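Local coordinates for protein guanine nucleotide exchange factor SRM1 (Saccharomyces cerevisiae, PDB 3OF7) that acts as a guanine nucleotide exchange factor that promotes replacement of GDP by GTP on the GTPases GSP1 and GSP2 and binds chromatin, at residues Q152-D157 / L209-D214; Y261-E266 / R316-G321; L340-V345 / W401-T406; S381-S386 / V437-Q442. All coordinates share one frame; numbering follows the deposited sequence.

Interaction 1 (Q152-D157 / L209-D214)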
# COMPACT_ATOMS: atom_id res chain seq x y z
N GLN A 152 -9.68 9.26 2.07
CA GLN A 152 -8.63 8.24 1.97
C GLN A 152 -8.45 7.47 3.28
O GLN A 152 -8.48 8.06 4.35
CB GLN A 152 -7.28 8.85 1.54
CG GLN A 152 -6.26 7.79 1.12
CD GLN A 152 -4.84 8.31 0.94
OE1 GLN A 152 -4.61 9.52 0.87
NE2 GLN A 152 -3.88 7.39 0.84
N LEU A 153 -8.25 6.16 3.16
CA LEU A 153 -7.88 5.32 4.29
C LEU A 153 -6.41 4.91 4.15
O LEU A 153 -5.86 4.90 3.06
CB LEU A 153 -8.79 4.09 4.37
CG LEU A 153 -10.26 4.34 4.73
CD1 LEU A 153 -11.08 3.06 4.56
CD2 LEU A 153 -10.39 4.85 6.16
N ALA A 154 -5.76 4.63 5.28
CA ALA A 154 -4.39 4.12 5.25
C ALA A 154 -4.16 3.18 6.41
O ALA A 154 -4.64 3.40 7.53
CB ALA A 154 -3.38 5.26 5.29
N ALA A 155 -3.43 2.10 6.14
CA ALA A 155 -3.18 1.10 7.16
C ALA A 155 -1.72 0.70 7.07
O ALA A 155 -1.22 0.38 5.98
CB ALA A 155 -4.10 -0.12 6.95
N THR A 156 -1.04 0.75 8.22
CA THR A 156 0.31 0.23 8.37
C THR A 156 0.19 -1.20 8.91
O THR A 156 -0.87 -1.82 8.82
CB THR A 156 1.15 1.09 9.33
OG1 THR A 156 0.64 0.97 10.66
CG2 THR A 156 1.15 2.56 8.90
N ASP A 157 1.27 -1.74 9.47
CA ASP A 157 1.19 -3.05 10.12
C ASP A 157 0.23 -3.00 11.31
O ASP A 157 -0.60 -3.90 11.47
CB ASP A 157 2.57 -3.52 10.58
CG ASP A 157 3.33 -4.27 9.50
OD1 ASP A 157 3.06 -4.08 8.29
OD2 ASP A 157 4.23 -5.05 9.88
N LEU A 209 -2.28 10.56 2.18
CA LEU A 209 -1.59 9.70 3.15
C LEU A 209 -0.68 8.72 2.43
O LEU A 209 -0.94 8.36 1.28
CB LEU A 209 -2.61 8.93 3.99
CG LEU A 209 -3.83 9.67 4.55
CD1 LEU A 209 -4.79 8.70 5.22
CD2 LEU A 209 -3.41 10.74 5.56
N ALA A 210 0.39 8.29 3.10
CA ALA A 210 1.21 7.17 2.60
C ALA A 210 1.70 6.31 3.77
O ALA A 210 2.63 6.71 4.48
CB ALA A 210 2.39 7.68 1.77
N PRO A 211 1.06 5.14 3.98
CA PRO A 211 1.44 4.26 5.09
C PRO A 211 2.66 3.39 4.81
O PRO A 211 2.84 2.89 3.70
CB PRO A 211 0.21 3.36 5.27
CG PRO A 211 -0.42 3.31 3.90
CD PRO A 211 -0.14 4.65 3.27
N GLY A 212 3.51 3.24 5.82
CA GLY A 212 4.60 2.27 5.74
C GLY A 212 4.30 1.07 6.61
O GLY A 212 3.14 0.70 6.79
N LYS A 213 5.35 0.48 7.18
CA LYS A 213 5.20 -0.63 8.11
C LYS A 213 4.86 -0.13 9.51
O LYS A 213 3.88 -0.57 10.11
CB LYS A 213 6.47 -1.48 8.15
CG LYS A 213 6.45 -2.61 9.18
CD LYS A 213 7.83 -3.25 9.32
CE LYS A 213 7.81 -4.38 10.34
NZ LYS A 213 7.11 -5.59 9.83
N ASP A 214 5.67 0.78 10.03
CA ASP A 214 5.43 1.36 11.36
C ASP A 214 5.68 2.87 11.38
O ASP A 214 6.18 3.44 12.36
CB ASP A 214 6.25 0.63 12.44
CG ASP A 214 5.60 -0.68 12.87
OD1 ASP A 214 4.45 -0.66 13.35
OD2 ASP A 214 6.26 -1.74 12.75
O HOH W 1 1.02 -0.24 4.49
O HOH W 2 2.03 0.69 12.82
O HOH W 3 2.30 -2.34 6.22
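The side-chain amide of Q152 overlaps the backbone of L209 and grips it with two hydrogen bonds, joining the innermost strands of two adjacent blades of the RCC1 beta-propeller. L209 N donates to Q152 OE1 at 2.9 Å, and Q152 NE2 donates to L209 O at 3.1 Å, the NE2 sitting well above the plane of that carbonyl. With CG anti to the backbone N (chi1 -167°) and an extended chain beyond it, Q152 reaches across to the neighbouring strand, which runs nearly parallel, 19° apart. An alanine here would probably leave both L209 N and L209 O without their amide mates and open a gap beside L209 CB. Further along, A154 CB lies between L209 CD1, at 3.7 Å, and P211 CG, and the proline ring also rests on A155 O through its CB. Water 1 spans A155 O and G212 O. Past the strand ends, T156 CA makes a bent CA-H...O contact with G212 O. T156 OG1 accepts from M159 N and donates to water 2, which in turn donates to D214 OD1. K213 CG lies against the D157 carboxylate, 3.4 Å from OD2; in the given one of its two conformers, K213 NZ comes 2.9 Å from D157 OD2, on the syn side but tilted out of the carboxylate plane. D157 N donates to K213 O at 2.9 Å.

Interaction 2 (Y261-E266 / R316-G321)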
# COMPACT_ATOMS: atom_id res chain seq x y z
N TYR A 261 2.99 14.42 -4.57
CA TYR A 261 2.59 13.02 -4.39
C TYR A 261 3.57 12.31 -3.46
O TYR A 261 4.78 12.45 -3.60
CB TYR A 261 2.53 12.31 -5.74
CG TYR A 261 2.29 10.81 -5.68
CD1 TYR A 261 1.00 10.30 -5.53
CD2 TYR A 261 3.35 9.91 -5.81
CE1 TYR A 261 0.77 8.91 -5.48
CE2 TYR A 261 3.14 8.53 -5.77
CZ TYR A 261 1.85 8.04 -5.61
OH TYR A 261 1.64 6.68 -5.56
N ILE A 262 3.02 11.55 -2.53
CA ILE A 262 3.85 10.74 -1.63
C ILE A 262 3.47 9.26 -1.73
O ILE A 262 2.31 8.92 -1.99
CB ILE A 262 3.77 11.21 -0.16
CG1 ILE A 262 2.32 11.36 0.30
CG2 ILE A 262 4.54 12.54 0.03
CD1 ILE A 262 2.15 11.48 1.81
N ALA A 263 4.45 8.39 -1.52
CA ALA A 263 4.21 6.95 -1.46
C ALA A 263 5.23 6.38 -0.51
O ALA A 263 6.29 7.00 -0.29
CB ALA A 263 4.35 6.31 -2.84
N SER A 264 4.93 5.22 0.06
CA SER A 264 5.82 4.62 1.05
C SER A 264 5.89 3.11 0.89
O SER A 264 4.87 2.46 0.64
CB SER A 264 5.35 4.99 2.46
OG SER A 264 6.30 4.58 3.42
N GLY A 265 7.10 2.57 0.98
CA GLY A 265 7.30 1.15 1.26
C GLY A 265 7.28 0.94 2.77
O GLY A 265 6.83 1.81 3.52
N GLU A 266 7.78 -0.21 3.23
CA GLU A 266 7.73 -0.51 4.65
C GLU A 266 8.59 0.46 5.47
O GLU A 266 8.10 1.07 6.43
CB GLU A 266 8.11 -1.97 4.91
CG GLU A 266 7.04 -2.93 4.39
CD GLU A 266 7.14 -4.34 4.94
OE1 GLU A 266 8.00 -4.61 5.81
OE2 GLU A 266 6.33 -5.18 4.50
N ARG A 316 2.90 8.25 -12.53
CA ARG A 316 1.48 8.14 -12.20
C ARG A 316 1.31 7.74 -10.74
O ARG A 316 0.59 8.40 -9.98
CB ARG A 316 0.81 7.14 -13.13
CG ARG A 316 -0.67 6.88 -12.88
CD ARG A 316 -1.19 6.11 -14.08
NE ARG A 316 -2.47 5.44 -13.88
CZ ARG A 316 -3.66 6.03 -14.02
NH1 ARG A 316 -3.74 7.32 -14.31
NH2 ARG A 316 -4.76 5.31 -13.85
N SER A 317 1.99 6.67 -10.33
CA SER A 317 1.88 6.18 -8.96
C SER A 317 3.05 5.27 -8.62
O SER A 317 3.79 4.83 -9.50
CB SER A 317 0.56 5.43 -8.75
OG SER A 317 0.49 4.31 -9.61
N ILE A 318 3.21 5.01 -7.33
CA ILE A 318 4.28 4.17 -6.85
C ILE A 318 3.70 3.21 -5.81
O ILE A 318 2.83 3.58 -5.04
CB ILE A 318 5.39 5.02 -6.19
CG1 ILE A 318 6.00 6.01 -7.20
CG2 ILE A 318 6.49 4.13 -5.59
CD1 ILE A 318 6.73 7.15 -6.54
N ALA A 319 4.17 1.96 -5.82
CA ALA A 319 3.87 1.03 -4.75
C ALA A 319 5.18 0.43 -4.30
O ALA A 319 6.07 0.19 -5.13
CB ALA A 319 2.92 -0.06 -5.23
N ALA A 320 5.32 0.16 -3.01
CA ALA A 320 6.57 -0.44 -2.52
C ALA A 320 6.34 -1.38 -1.34
O ALA A 320 5.45 -1.15 -0.53
CB ALA A 320 7.59 0.66 -2.15
N GLY A 321 7.14 -2.44 -1.27
CA GLY A 321 7.06 -3.41 -0.19
C GLY A 321 8.18 -3.26 0.82
O GLY A 321 8.62 -2.15 1.09
O HOH W 4 3.06 1.03 -1.53
O HOH W 5 3.59 0.40 0.61
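Y261 turns its CG anti to the backbone N (chi1 173°), while I318 sets CG1 beside its own backbone N (chi1 -60°), and the tyrosine ring and the isoleucine branch come to cross each other. The phenol oxygen receives the backbone N-H of I318: I318 N to Y261 OH is 2.9 Å, with an angle of 161° at the hydrogen. I318 CD1 lies in the plane of the ring at its edge, 3.9 Å from Y261 CE2, and S317 CA and CB also lie close to the hydroxyl. A phenylalanine in place of Y261 would probably leave I318 N without this acceptor. A263 CB packs on I318 CB at 3.7 Å. The strands 259-264 and 315-320, to which these segments belong, are the innermost strands of neighbouring blades of the beta-propeller; they run nearly parallel, and contact between them is made by side chains, with a water near A320. Water 4 accepts from A320 N and reaches S264 O at 3.2 Å. At the strand ends the backbones draw together, A320 CB touching G265 CA at a tight 3.5 Å. A side chain on G265 would run into A320 CB and G321 O. The CA-H of G265 points at A320 O. E266 N donates to G321 O at 3.0 Å, from above the carbonyl plane, and G321 O also takes a weak bond from H268 NE2. The E266 carboxylate turns elsewhere, OE2 bonding to S386 OG.

Interaction 3 (L340-V345 / W401-T406)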
# COMPACT_ATOMS: atom_id res chain seq x y z
N LEU A 340 15.74 -9.27 -5.32
CA LEU A 340 15.55 -10.29 -6.35
C LEU A 340 15.40 -11.71 -5.78
O LEU A 340 14.98 -12.64 -6.49
CB LEU A 340 16.75 -10.22 -7.32
CG LEU A 340 16.79 -10.85 -8.71
CD1 LEU A 340 15.63 -10.38 -9.57
CD2 LEU A 340 18.12 -10.49 -9.35
N ASP A 341 15.73 -11.88 -4.49
CA ASP A 341 15.74 -13.21 -3.84
C ASP A 341 14.42 -13.94 -3.96
O ASP A 341 14.39 -15.17 -4.12
CB ASP A 341 16.13 -13.10 -2.35
CG ASP A 341 17.52 -12.53 -2.14
OD1 ASP A 341 18.46 -12.94 -2.85
OD2 ASP A 341 17.68 -11.67 -1.25
N MET A 342 13.31 -13.20 -3.86
CA MET A 342 11.98 -13.79 -3.98
C MET A 342 11.27 -13.26 -5.23
O MET A 342 10.04 -13.19 -5.28
CB MET A 342 11.14 -13.54 -2.72
CG MET A 342 11.67 -14.27 -1.47
SD MET A 342 10.95 -13.75 0.12
CE MET A 342 12.24 -12.69 0.76
N PHE A 343 12.07 -12.88 -6.22
CA PHE A 343 11.58 -12.35 -7.50
C PHE A 343 10.72 -11.09 -7.33
O PHE A 343 9.85 -10.82 -8.16
CB PHE A 343 10.78 -13.41 -8.27
CG PHE A 343 11.59 -14.60 -8.74
CD1 PHE A 343 12.94 -14.47 -9.10
CD2 PHE A 343 10.99 -15.85 -8.88
CE1 PHE A 343 13.69 -15.57 -9.56
CE2 PHE A 343 11.72 -16.97 -9.34
CZ PHE A 343 13.07 -16.81 -9.68
N GLU A 344 10.98 -10.33 -6.26
CA GLU A 344 10.15 -9.16 -5.94
C GLU A 344 10.07 -8.18 -7.10
O GLU A 344 8.99 -7.65 -7.38
CB GLU A 344 10.64 -8.45 -4.66
CG GLU A 344 10.52 -9.28 -3.39
CD GLU A 344 11.80 -10.05 -3.03
OE1 GLU A 344 12.52 -10.52 -3.94
OE2 GLU A 344 12.06 -10.21 -1.81
N VAL A 345 11.20 -7.96 -7.77
CA VAL A 345 11.26 -6.97 -8.85
C VAL A 345 10.64 -7.43 -10.19
O VAL A 345 10.39 -6.61 -11.07
CB VAL A 345 12.70 -6.41 -9.07
CG1 VAL A 345 13.12 -5.61 -7.85
CG2 VAL A 345 13.69 -7.55 -9.33
N TRP A 401 3.19 -11.31 -9.01
CA TRP A 401 4.50 -11.93 -8.99
C TRP A 401 5.16 -11.74 -7.63
O TRP A 401 4.68 -10.97 -6.79
CB TRP A 401 5.40 -11.37 -10.10
CG TRP A 401 5.81 -9.91 -9.93
CD1 TRP A 401 7.02 -9.44 -9.48
CD2 TRP A 401 5.03 -8.75 -10.26
NE1 TRP A 401 7.04 -8.07 -9.51
CE2 TRP A 401 5.83 -7.61 -9.97
CE3 TRP A 401 3.73 -8.55 -10.75
CZ2 TRP A 401 5.38 -6.30 -10.17
CZ3 TRP A 401 3.28 -7.25 -10.95
CH2 TRP A 401 4.10 -6.14 -10.66
N GLY A 402 6.26 -12.47 -7.43
CA GLY A 402 7.01 -12.36 -6.19
C GLY A 402 6.94 -13.63 -5.35
O GLY A 402 6.78 -14.73 -5.88
N PHE A 403 7.07 -13.44 -4.05
CA PHE A 403 7.10 -14.53 -3.08
C PHE A 403 5.82 -15.37 -3.15
O PHE A 403 4.72 -14.82 -3.07
CB PHE A 403 7.29 -13.94 -1.69
CG PHE A 403 7.53 -14.96 -0.60
CD1 PHE A 403 6.77 -14.94 0.56
CD2 PHE A 403 8.53 -15.92 -0.74
CE1 PHE A 403 7.01 -15.87 1.59
CE2 PHE A 403 8.78 -16.84 0.28
CZ PHE A 403 8.01 -16.82 1.44
N GLY A 404 5.97 -16.68 -3.30
CA GLY A 404 4.83 -17.56 -3.55
C GLY A 404 4.35 -18.41 -2.39
O GLY A 404 3.24 -18.95 -2.44
N GLU A 405 5.17 -18.54 -1.36
CA GLU A 405 4.89 -19.48 -0.26
C GLU A 405 3.58 -19.22 0.51
O GLU A 405 2.98 -20.14 1.05
CB GLU A 405 6.09 -19.50 0.69
CG GLU A 405 6.03 -20.46 1.85
CD GLU A 405 7.31 -20.43 2.65
OE1 GLU A 405 8.37 -20.77 2.08
OE2 GLU A 405 7.27 -20.05 3.84
N THR A 406 3.13 -17.98 0.55
CA THR A 406 1.89 -17.68 1.26
C THR A 406 0.68 -17.54 0.33
O THR A 406 -0.42 -17.22 0.78
CB THR A 406 2.02 -16.43 2.15
OG1 THR A 406 2.66 -15.39 1.41
CG2 THR A 406 2.85 -16.75 3.41
O HOH W 6 6.73 -8.64 -6.14
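A type I beta turn, L340 to F343, in the loop that follows strand 334-337 of one propeller blade, meets the end of strand 398-402 in the next. M342 and F403 carry the contact, their side chains lying side by side and pointing the same way. M342 SD sits over one face of the F403 ring, 3.8 Å from its centroid and 31° off the normal, closest to CD2 at 3.4 Å; the backbone N of E405 lies over the opposite face. M342 sets CG beside its backbone N (chi1 -67°), 3.6 Å from F403 CD2. M342 N is held by E344 OE1 at 2.8 Å, and E344 OE2 bonds to H387 ND1, so this glutamate ties the turn to the following blade. Across the loop, W401 NE1 makes a weak hydrogen bond to E344 O at 2.9 Å, and F343 O meets the indole edge in its plane, near CD1. Water 6 donates to both E344 O and W401 O. Between the two aromatic residues, G402 CA makes a bent CA-H...O contact with M342 O (3.3 Å); the phi of G402 (112°), together with its psi, would push a CB into W401 O, which calls for glycine. The sulfur over the phenyl face is a Met-aromatic contact, here between a loop of one propeller blade and the end of a strand in the next.

Interaction 4 (S381-S386 / V437-Q442)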
# COMPACT_ATOMS: atom_id res chain seq x y z
N SER A 381 -2.71 0.54 -12.54
CA SER A 381 -2.45 0.67 -11.10
C SER A 381 -1.58 -0.49 -10.62
O SER A 381 -1.48 -1.52 -11.28
CB SER A 381 -3.75 0.74 -10.28
OG SER A 381 -4.42 -0.52 -10.27
N VAL A 382 -0.95 -0.30 -9.47
CA VAL A 382 -0.03 -1.30 -8.92
C VAL A 382 -0.12 -1.27 -7.39
O VAL A 382 -0.39 -0.23 -6.80
CB VAL A 382 1.42 -1.05 -9.44
CG1 VAL A 382 1.97 0.31 -9.01
CG2 VAL A 382 2.37 -2.18 -9.05
N ALA A 383 0.10 -2.43 -6.76
CA ALA A 383 0.16 -2.53 -5.32
C ALA A 383 1.27 -3.51 -4.95
O ALA A 383 1.59 -4.40 -5.73
CB ALA A 383 -1.16 -3.00 -4.76
N ALA A 384 1.83 -3.34 -3.76
CA ALA A 384 2.92 -4.19 -3.30
C ALA A 384 2.71 -4.53 -1.84
O ALA A 384 2.33 -3.65 -1.05
CB ALA A 384 4.25 -3.47 -3.48
N GLY A 385 2.93 -5.80 -1.51
CA GLY A 385 2.95 -6.25 -0.11
C GLY A 385 4.40 -6.49 0.26
O GLY A 385 5.29 -5.99 -0.42
N SER A 386 4.66 -7.26 1.31
CA SER A 386 6.04 -7.36 1.81
C SER A 386 7.02 -7.84 0.73
O SER A 386 8.07 -7.21 0.51
CB SER A 386 6.13 -8.23 3.06
OG SER A 386 5.45 -7.61 4.14
N VAL A 437 -6.55 -2.54 -6.23
CA VAL A 437 -5.79 -3.64 -5.63
C VAL A 437 -4.98 -3.13 -4.45
O VAL A 437 -4.61 -1.96 -4.42
CB VAL A 437 -4.82 -4.31 -6.63
CG1 VAL A 437 -5.58 -5.15 -7.65
CG2 VAL A 437 -3.91 -3.29 -7.31
N GLY A 438 -4.73 -4.01 -3.49
CA GLY A 438 -3.92 -3.69 -2.31
C GLY A 438 -3.29 -4.97 -1.80
O GLY A 438 -3.81 -6.05 -2.06
N CYS A 439 -2.18 -4.85 -1.09
CA CYS A 439 -1.44 -6.04 -0.64
C CYS A 439 -0.91 -5.82 0.76
O CYS A 439 -0.56 -4.69 1.12
CB CYS A 439 -0.25 -6.32 -1.56
SG CYS A 439 -0.64 -6.56 -3.30
N GLY A 440 -0.86 -6.89 1.54
CA GLY A 440 -0.34 -6.86 2.90
C GLY A 440 0.85 -7.78 3.03
O GLY A 440 1.52 -8.11 2.03
N GLY A 441 1.13 -8.22 4.26
CA GLY A 441 2.30 -9.06 4.52
C GLY A 441 2.23 -10.39 3.78
O GLY A 441 3.22 -10.82 3.16
N GLN A 442 1.07 -11.04 3.86
CA GLN A 442 0.91 -12.41 3.36
C GLN A 442 -0.36 -12.62 2.54
O GLN A 442 -0.80 -13.76 2.34
CB GLN A 442 0.92 -13.42 4.53
CG GLN A 442 2.16 -13.37 5.41
CD GLN A 442 2.23 -14.53 6.41
OE1 GLN A 442 1.26 -15.25 6.62
NE2 GLN A 442 3.40 -14.69 7.04
O HOH W 7 -5.47 -0.04 -7.25
O HOH W 8 -3.16 0.71 -6.11
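A383, C439 and V437 make up most of this seam between the innermost strands of two neighbouring propeller blades, 379-384 and 432-439; their portions 381-384 and 437-439 run nearly parallel at a closest axis approach of 5.3 Å. The second strand belongs to the sheet that closes the ring, completed by the N-terminal strands 30-34 and 56-58. A383 CB presses toward three residues of the other strand: V437 CG2 at 3.8 Å, G438 CA, and C439 SG at 3.9 Å. C439 places SG beside its backbone N (chi1 -57°), with CB pushed against the A384-G385 peptide, 3.2 Å from G385 N. V437 CG2 also comes within 4.1 Å of S381 OG. Two waters span the start of the seam: water 7 lies between S381 OG and V437 N, from which it accepts, and water 8 donates to V382 O and, weakly, to V437 O. Beyond the strands, the lack of a side chain on G385 lets the backbones close up, since a CB there would collide with G440 O. That carbonyl also takes a bond from H388 NE2 and a weak one from S386 N, at 3.3 Å. S386 OG rests 3.5 Å from G441 CA.

How the interactions relate
Interactions 1, 2 and 4 lie close to the centre of the chain, each pairing the innermost strands of adjacent blades; interaction 3 lies about 17 Å out from that centre and joins a loop to a third strand. Interactions 1 and 2 are buried, 3 and 4 partly buried. Interactions 1 and 2 touch through K213 N and E266 O, 2.9 Å apart, and 2 and 4 through a probable hydrogen bond of 2.6 Å between E266 OE2 and S386 OG. Interactions 3 and 4 share a sheet and touch at T406 CG2 and Q442 CD, 3.8 Å apart. Chemistry differs: a glutamine amide and backbone bonds in 1, a phenol in 2, small side chains and glycines in 4, sulfur and aromatic rings in 3.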